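Local structure of Non-structural protein 2 (Bluetongue virus, 1UTY) at residues 54-59 against 73-78; 105-110 against 114-119. The protein binds single-stranded RNA, and the chain described here is its N-terminal RNA-binding domain, assembled with a second copy of itself. All blocks are in the same frame, centred on the assembly; numbering follows the deposited sequence.

Contact 1: residues 54-59 against 73-78; sequences KGYVLN and DIISLM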
ATOM      1  N   LYS A  54       9.890 -17.785  -3.887  1.00 22.43           N
ATOM      2  CA  LYS A  54       9.096 -16.759  -4.561  1.00 22.73           C
ATOM      3  C   LYS A  54       7.723 -16.538  -3.899  1.00 22.70           C
ATOM      4  O   LYS A  54       6.887 -15.815  -4.421  1.00 23.06           O
ATOM      5  CB  LYS A  54       8.962 -17.079  -6.064  1.00 23.12           C
ATOM      6  N   GLY A  55       7.502 -17.154  -2.740  1.00 22.48           N
ATOM      7  CA  GLY A  55       6.267 -16.982  -1.994  1.00 22.10           C
ATOM      8  C   GLY A  55       6.207 -15.749  -1.095  1.00 21.96           C
ATOM      9  O   GLY A  55       7.242 -15.141  -0.747  1.00 22.09           O
ATOM     10  N   TYR A  56       4.984 -15.394  -0.716  1.00 21.39           N
ATOM     11  CA  TYR A  56       4.716 -14.271   0.183  1.00 21.62           C
ATOM     12  C   TYR A  56       4.350 -14.818   1.549  1.00 21.65           C
ATOM     13  O   TYR A  56       3.470 -15.678   1.653  1.00 22.52           O
ATOM     14  CB  TYR A  56       3.542 -13.413  -0.336  1.00 21.18           C
ATOM     15  CG  TYR A  56       3.794 -12.788  -1.687  1.00 21.02           C
ATOM     16  CD1 TYR A  56       3.711 -13.543  -2.861  1.00 20.57           C
ATOM     17  CD2 TYR A  56       4.139 -11.447  -1.792  1.00 20.49           C
ATOM     18  CE1 TYR A  56       3.976 -12.964  -4.109  1.00 20.46           C
ATOM     19  CE2 TYR A  56       4.394 -10.867  -3.021  1.00 20.16           C
ATOM     20  CZ  TYR A  56       4.306 -11.627  -4.167  1.00 20.00           C
ATOM     21  OH  TYR A  56       4.548 -11.030  -5.368  1.00 21.67           O
ATOM     22  N   VAL A  57       5.026 -14.345   2.588  1.00 21.10           N
ATOM     23  CA  VAL A  57       4.577 -14.618   3.938  1.00 20.68           C
ATOM     24  C   VAL A  57       3.751 -13.415   4.365  1.00 20.93           C
ATOM     25  O   VAL A  57       4.242 -12.292   4.441  1.00 21.07           O
ATOM     26  CB  VAL A  57       5.741 -14.867   4.925  1.00 20.72           C
ATOM     27  CG1 VAL A  57       5.241 -14.926   6.356  1.00 19.95           C
ATOM     28  CG2 VAL A  57       6.482 -16.145   4.570  1.00 20.32           C
ATOM     29  N   LEU A  58       2.475 -13.665   4.595  1.00 20.97           N
ATOM     30  CA  LEU A  58       1.576 -12.652   5.073  1.00 21.11           C
ATOM     31  C   LEU A  58       1.330 -12.909   6.558  1.00 21.34           C
ATOM     32  O   LEU A  58       0.507 -13.746   6.943  1.00 21.10           O
ATOM     33  CB  LEU A  58       0.279 -12.686   4.266  1.00 21.14           C
ATOM     34  CG  LEU A  58      -0.782 -11.635   4.617  1.00 21.65           C
ATOM     35  CD1 LEU A  58      -0.160 -10.212   4.639  1.00 19.73           C
ATOM     36  CD2 LEU A  58      -1.972 -11.741   3.648  1.00 19.01           C
ATOM     37  N   ASN A  59       2.100 -12.203   7.376  1.00 21.63           N
ATOM     38  CA  ASN A  59       1.975 -12.224   8.821  1.00 21.76           C
ATOM     39  C   ASN A  59       0.856 -11.245   9.171  1.00 22.43           C
ATOM     40  O   ASN A  59       0.982 -10.030   8.928  1.00 23.14           O
ATOM     41  CB  ASN A  59       3.318 -11.803   9.414  1.00 21.76           C
ATOM     42  CG  ASN A  59       3.352 -11.803  10.956  1.00 21.73           C
ATOM     43  OD1 ASN A  59       2.342 -11.930  11.622  1.00 23.36           O
ATOM     44  ND2 ASN A  59       4.541 -11.617  11.508  1.00 20.87           N
ATOM     45  N   ASP A  73       2.707  -6.435  -9.331  1.00 29.85           N
ATOM     46  CA  ASP A  73       1.966  -7.543  -8.732  1.00 29.22           C
ATOM     47  C   ASP A  73       1.255  -7.083  -7.468  1.00 28.33           C
ATOM     48  O   ASP A  73       1.893  -6.725  -6.473  1.00 28.29           O
ATOM     49  CB  ASP A  73       2.902  -8.707  -8.402  1.00 29.74           C
ATOM     50  CG  ASP A  73       3.463  -9.382  -9.634  1.00 31.24           C
ATOM     51  OD1 ASP A  73       2.891  -9.236 -10.738  1.00 33.49           O
ATOM     52  OD2 ASP A  73       4.489 -10.089  -9.596  1.00 34.77           O
ATOM     53  N   ILE A  74      -0.074  -7.089  -7.522  1.00 27.02           N
ATOM     54  CA  ILE A  74      -0.917  -6.677  -6.401  1.00 25.62           C
ATOM     55  C   ILE A  74      -1.871  -7.818  -6.047  1.00 24.81           C
ATOM     56  O   ILE A  74      -2.662  -8.258  -6.892  1.00 24.70           O
ATOM     57  CB  ILE A  74      -1.694  -5.382  -6.757  1.00 25.61           C
ATOM     58  CG1 ILE A  74      -0.727  -4.273  -7.197  1.00 25.83           C
ATOM     59  CG2 ILE A  74      -2.457  -4.888  -5.580  1.00 25.12           C
ATOM     60  CD1 ILE A  74      -1.311  -3.258  -8.143  1.00 26.32           C
ATOM     61  N   ILE A  75      -1.782  -8.300  -4.811  1.00 23.61           N
ATOM     62  CA  ILE A  75      -2.653  -9.372  -4.322  1.00 22.91           C
ATOM     63  C   ILE A  75      -3.601  -8.855  -3.235  1.00 22.31           C
ATOM     64  O   ILE A  75      -3.148  -8.405  -2.187  1.00 21.84           O
ATOM     65  CB  ILE A  75      -1.815 -10.564  -3.794  1.00 23.08           C
ATOM     66  CG1 ILE A  75      -0.718 -10.940  -4.796  1.00 23.47           C
ATOM     67  CG2 ILE A  75      -2.708 -11.775  -3.548  1.00 21.83           C
ATOM     68  CD1 ILE A  75       0.684 -10.866  -4.243  1.00 24.19           C
ATOM     69  N   SER A  76      -4.904  -8.915  -3.491  1.00 21.73           N
ATOM     70  CA  SER A  76      -5.893  -8.391  -2.546  1.00 22.21           C
ATOM     71  C   SER A  76      -6.587  -9.532  -1.828  1.00 22.33           C
ATOM     72  O   SER A  76      -7.128 -10.431  -2.470  1.00 22.59           O
ATOM     73  CB  SER A  76      -6.952  -7.536  -3.249  1.00 21.95           C
ATOM     74  OG  SER A  76      -6.357  -6.494  -3.987  1.00 23.11           O
ATOM     75  N   LEU A  77      -6.597  -9.481  -0.501  1.00 22.02           N
ATOM     76  CA  LEU A  77      -7.131 -10.584   0.281  1.00 22.11           C
ATOM     77  C   LEU A  77      -8.095 -10.108   1.360  1.00 22.22           C
ATOM     78  O   LEU A  77      -7.804  -9.161   2.113  1.00 22.32           O
ATOM     79  CB  LEU A  77      -6.008 -11.389   0.925  1.00 21.79           C
ATOM     80  CG  LEU A  77      -4.906 -11.947   0.036  1.00 22.19           C
ATOM     81  CD1 LEU A  77      -3.653 -11.037   0.124  1.00 21.34           C
ATOM     82  CD2 LEU A  77      -4.590 -13.376   0.453  1.00 19.11           C
ATOM     83  N   MET A  78      -9.244 -10.768   1.413  1.00 21.88           N
ATOM     84  CA  MET A  78     -10.154 -10.633   2.538  1.00 22.05           C
ATOM     85  C   MET A  78      -9.996 -11.838   3.451  1.00 22.07           C
ATOM     86  O   MET A  78     -10.343 -12.962   3.079  1.00 21.93           O
ATOM     87  CB  MET A  78     -11.594 -10.532   2.052  1.00 22.26           C
ATOM     88  CG  MET A  78     -11.905  -9.293   1.247  1.00 22.02           C
ATOM     89  SD  MET A  78     -11.547  -7.766   2.145  1.00 23.26           S
ATOM     90  CE  MET A  78     -12.206  -6.629   0.998  1.00 20.37           C
TER

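Contact 2: residues 105-110 against 114-119; sequences ATRVQY and MVDAEI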
ATOM      1  N   ALA A 105      16.339 -13.226   1.891  1.00 22.96           N
ATOM      2  CA  ALA A 105      17.166 -14.331   1.452  1.00 22.92           C
ATOM      3  C   ALA A 105      17.061 -15.425   2.520  1.00 22.82           C
ATOM      4  O   ALA A 105      17.401 -15.210   3.685  1.00 22.94           O
ATOM      5  CB  ALA A 105      18.610 -13.874   1.262  1.00 22.54           C
ATOM      6  N   THR A 106      16.552 -16.586   2.127  1.00 22.70           N
ATOM      7  CA  THR A 106      16.350 -17.677   3.068  1.00 22.65           C
ATOM      8  C   THR A 106      16.814 -19.000   2.495  1.00 23.12           C
ATOM      9  O   THR A 106      17.307 -19.066   1.367  1.00 22.88           O
ATOM     10  CB  THR A 106      14.854 -17.813   3.479  1.00 22.37           C
ATOM     11  OG1 THR A 106      14.123 -18.491   2.446  1.00 22.07           O
ATOM     12  CG2 THR A 106      14.170 -16.478   3.581  1.00 22.04           C
ATOM     13  N   ARG A 107      16.647 -20.044   3.309  1.00 23.79           N
ATOM     14  CA  ARG A 107      16.633 -21.426   2.856  1.00 24.27           C
ATOM     15  C   ARG A 107      15.339 -22.081   3.315  1.00 24.68           C
ATOM     16  O   ARG A 107      14.922 -21.912   4.463  1.00 24.47           O
ATOM     17  CB  ARG A 107      17.816 -22.191   3.425  1.00 24.35           C
ATOM     18  CG  ARG A 107      19.008 -22.239   2.511  1.00 24.55           C
ATOM     19  CD  ARG A 107      20.240 -22.772   3.182  1.00 24.71           C
ATOM     20  NE  ARG A 107      20.274 -24.231   3.177  1.00 26.49           N
ATOM     21  CZ  ARG A 107      20.615 -24.976   2.126  1.00 27.43           C
ATOM     22  NH1 ARG A 107      20.931 -24.401   0.969  1.00 27.63           N
ATOM     23  NH2 ARG A 107      20.636 -26.302   2.229  1.00 27.03           N
ATOM     24  N   VAL A 108      14.710 -22.827   2.408  1.00 25.38           N
ATOM     25  CA  VAL A 108      13.429 -23.480   2.670  1.00 26.13           C
ATOM     26  C   VAL A 108      13.297 -24.832   1.961  1.00 27.13           C
ATOM     27  O   VAL A 108      13.953 -25.087   0.936  1.00 27.15           O
ATOM     28  CB  VAL A 108      12.211 -22.591   2.261  1.00 25.80           C
ATOM     29  CG1 VAL A 108      12.010 -21.436   3.241  1.00 25.09           C
ATOM     30  CG2 VAL A 108      12.342 -22.093   0.825  1.00 25.50           C
ATOM     31  N   GLN A 109      12.435 -25.677   2.527  1.00 28.12           N
ATOM     32  CA  GLN A 109      11.994 -26.928   1.911  1.00 29.00           C
ATOM     33  C   GLN A 109      11.137 -26.659   0.671  1.00 29.41           C
ATOM     34  O   GLN A 109      10.082 -26.014   0.763  1.00 29.24           O
ATOM     35  CB  GLN A 109      11.174 -27.754   2.909  1.00 28.89           C
ATOM     36  CG  GLN A 109      12.001 -28.644   3.818  1.00 29.91           C
ATOM     37  CD  GLN A 109      11.387 -30.032   4.038  1.00 30.33           C
ATOM     38  OE1 GLN A 109      10.386 -30.393   3.416  1.00 31.89           O
ATOM     39  NE2 GLN A 109      11.989 -30.800   4.925  1.00 29.12           N
ATOM     40  N   TYR A 110      11.617 -27.141  -0.478  1.00 30.02           N
ATOM     41  CA  TYR A 110      10.853 -27.172  -1.728  1.00 30.55           C
ATOM     42  C   TYR A 110      10.881 -28.589  -2.293  1.00 31.06           C
ATOM     43  O   TYR A 110      11.962 -29.152  -2.525  1.00 31.05           O
ATOM     44  CB  TYR A 110      11.424 -26.192  -2.752  1.00 30.53           C
ATOM     45  CG  TYR A 110      10.469 -25.837  -3.878  1.00 31.07           C
ATOM     46  CD1 TYR A 110       9.108 -25.605  -3.626  1.00 30.66           C
ATOM     47  CD2 TYR A 110      10.927 -25.722  -5.193  1.00 31.08           C
ATOM     48  CE1 TYR A 110       8.235 -25.274  -4.653  1.00 31.27           C
ATOM     49  CE2 TYR A 110      10.055 -25.384  -6.230  1.00 31.20           C
ATOM     50  CZ  TYR A 110       8.714 -25.165  -5.955  1.00 31.92           C
ATOM     51  OH  TYR A 110       7.845 -24.837  -6.975  1.00 33.08           O
ATOM     52  N   MET A 114      15.937 -28.923   0.717  1.00 30.41           N
ATOM     53  CA  MET A 114      16.423 -27.615   1.177  1.00 30.03           C
ATOM     54  C   MET A 114      17.111 -26.797   0.080  1.00 29.72           C
ATOM     55  O   MET A 114      18.140 -27.209  -0.465  1.00 29.77           O
ATOM     56  CB  MET A 114      17.359 -27.763   2.386  1.00 29.93           C
ATOM     57  CG  MET A 114      16.688 -28.261   3.678  1.00 30.31           C
ATOM     58  SD  MET A 114      15.540 -27.105   4.524  1.00 31.30           S
ATOM     59  CE  MET A 114      16.243 -25.508   4.159  1.00 31.63           C
ATOM     60  N   VAL A 115      16.537 -25.633  -0.225  1.00 29.38           N
ATOM     61  CA  VAL A 115      17.045 -24.761  -1.289  1.00 29.02           C
ATOM     62  C   VAL A 115      17.161 -23.298  -0.833  1.00 28.72           C
ATOM     63  O   VAL A 115      16.406 -22.838   0.021  1.00 28.36           O
ATOM     64  CB  VAL A 115      16.171 -24.847  -2.589  1.00 29.17           C
ATOM     65  CG1 VAL A 115      16.908 -24.252  -3.793  1.00 29.48           C
ATOM     66  CG2 VAL A 115      15.749 -26.298  -2.902  1.00 28.94           C
ATOM     67  N   ASP A 116      18.134 -22.586  -1.399  1.00 28.46           N
ATOM     68  CA  ASP A 116      18.270 -21.149  -1.223  1.00 28.11           C
ATOM     69  C   ASP A 116      17.151 -20.453  -1.985  1.00 27.61           C
ATOM     70  O   ASP A 116      16.925 -20.758  -3.152  1.00 27.97           O
ATOM     71  CB  ASP A 116      19.614 -20.701  -1.765  1.00 28.42           C
ATOM     72  CG  ASP A 116      20.767 -21.297  -1.002  1.00 29.27           C
ATOM     73  OD1 ASP A 116      21.090 -20.761   0.079  1.00 30.47           O
ATOM     74  OD2 ASP A 116      21.411 -22.293  -1.401  1.00 30.48           O
ATOM     75  N   ALA A 117      16.439 -19.535  -1.330  1.00 26.76           N
ATOM     76  CA  ALA A 117      15.223 -18.975  -1.916  1.00 25.92           C
ATOM     77  C   ALA A 117      14.897 -17.556  -1.480  1.00 25.52           C
ATOM     78  O   ALA A 117      15.214 -17.132  -0.371  1.00 24.80           O
ATOM     79  CB  ALA A 117      14.032 -19.891  -1.644  1.00 25.80           C
ATOM     80  N   GLU A 118      14.254 -16.827  -2.382  1.00 25.46           N
ATOM     81  CA  GLU A 118      13.705 -15.527  -2.051  1.00 25.37           C
ATOM     82  C   GLU A 118      12.286 -15.716  -1.549  1.00 24.92           C
ATOM     83  O   GLU A 118      11.480 -16.385  -2.191  1.00 24.85           O
ATOM     84  CB  GLU A 118      13.728 -14.605  -3.260  1.00 25.53           C
ATOM     85  CG  GLU A 118      13.850 -13.139  -2.890  1.00 27.37           C
ATOM     86  CD  GLU A 118      13.431 -12.201  -4.006  1.00 28.17           C
ATOM     87  OE1 GLU A 118      14.099 -12.197  -5.063  1.00 28.64           O
ATOM     88  OE2 GLU A 118      12.429 -11.477  -3.821  1.00 28.63           O
ATOM     89  N   ILE A 119      12.011 -15.165  -0.375  1.00 24.50           N
ATOM     90  CA  ILE A 119      10.665 -15.098   0.167  1.00 24.54           C
ATOM     91  C   ILE A 119      10.315 -13.635   0.364  1.00 24.37           C
ATOM     92  O   ILE A 119      11.161 -12.834   0.723  1.00 24.28           O
ATOM     93  CB  ILE A 119      10.562 -15.848   1.505  1.00 24.38           C
ATOM     94  CG1 ILE A 119      11.227 -17.226   1.420  1.00 25.14           C
ATOM     95  CG2 ILE A 119       9.105 -15.995   1.935  1.00 26.17           C
ATOM     96  CD1 ILE A 119      10.379 -18.331   0.830  1.00 24.05           C
TER

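Contact 1: residues 54-59 against 73-78
The phenolic OH of Tyr56 lies at the polar margin of an otherwise apolar contact with Ile75 and Asp73. It is hydrogen-bonded to Asp70, and from the facing strand it meets the CB of Asp73, 4.2 Å from Tyr56 OH. The Asp73 side chain crosses the tyrosine at about a right angle, its carboxylate plane steeply inclined to the ring, and has a long, weak ion pair with Lys10. Inward from this margin the contact becomes purely apolar. Ile75 sets CD1 over one face of the Tyr56 ring in a CH-pi contact, 3.9 Å from the ring centroid and only 17° off the normal. The methyl is displaced toward the phenol end, where Tyr56 CZ is its nearest atom at 3.7 Å. With chi1 at -62°, CG of Tyr56 stands beside its own backbone N, and the ring leans back toward the start of the strand and turns one face to Ile75. Two residues on, Leu58 and Leu77 reach toward each other tip to tip, Leu58 CD2 lying 4.0 Å from Leu77 CD1. These contacts illustrate how strands that are not neighbours in a sheet can pack through their side chains: no hydrogen bond joins the segments, and side chains span the gap between backbones 9.9 Å apart at the CA atoms of Tyr56 and Ile75. The strand directions differ by 38°, so both run broadly the same way. Three strands lie between 56-59 and 73-79 in the order of the sheet, so their meeting through side chains is consistent with a strongly curved sheet. Ile12 of strand 10-15 touches both Leu58 and Ile75, Ile68 of strand 64-70 touches both Tyr56 and Leu77, and strand 113-123 flanks 56-59 as its neighbour in the sheet.

Contact 2: residues 105-110 against 114-119
Thr106 and Ala117 form the tightly knit part of this antiparallel hairpin, a hydrogen-bonded pair in which Thr106 N lies 2.9 Å from Ala117 O and the return bond from Ala117 N to Thr106 O is equally short. Val108 and Val115 repeat the pattern nearer the turn. Ala117 O also receives a weak bond from the threonine hydroxyl, Thr106 OG1 standing 3.3 Å away; a chi1 of 79° tucks this oxygen between the backbone N and the carbonyl carbon. Ile119 crosses the threonine at about a right angle, bringing its CG1 to 3.3 Å from Thr106 OG1. On the same face, Val108 CG2 packs on the CB of Ala117 at 3.7 Å. Toward the turn the fit slackens: Val115 is exposed to solvent, and the CB of Tyr110 merely brushes its CG2. The face bearing Arg107, Gln109, Met114 and Asp116 is partly exposed and more polar. There Arg107 NH1 makes a salt bridge to Asp116 OD2 at 3.2 Å, with Asp116 at the edge of the guanidinium but the two planes 61° apart, a single-point meeting. Arg107 NH2 rests 3.6 Å from the CB of Met114, whose doubly bent chain carries its sulfur to Gln109 CG, 3.9 Å from Met114 SD. The hairpin thus exemplifies how one twisted two-stranded unit, its axes at 138°, can have unlike faces. Its arms are the ends of strands 97-110 and 113-123, projecting from the middle of the sheet; Asn50 and Pro53 of the loop before strand 56-59 touch Val108 and Ala117 respectively. A strand of the second subunit pairs antiparallel with Arg107, so the sheet continues across the interface, where Glu118 forms a salt bridge with Arg158 of that subunit.

Contact 1 belongs to the core and contact 2 to the periphery, their centres about 17 Å apart. The first joins strands that are not sheet neighbours, by side chains alone; the second zips adjacent strands of a hairpin through backbone bonds, with a salt bridge on the face that carries its charged side chains. They share no strand, yet strands 56-59 and 113-123 lie side by side, and the segments meet there: Lys54 N is 2.7 Å from Glu118 O, probably hydrogen-bonded, and Val57 packs on Ile119. Both reach the second subunit, contact 1 by packing at residues beside its apolar centre, contact 2 through strand pairing and a salt bridge as well.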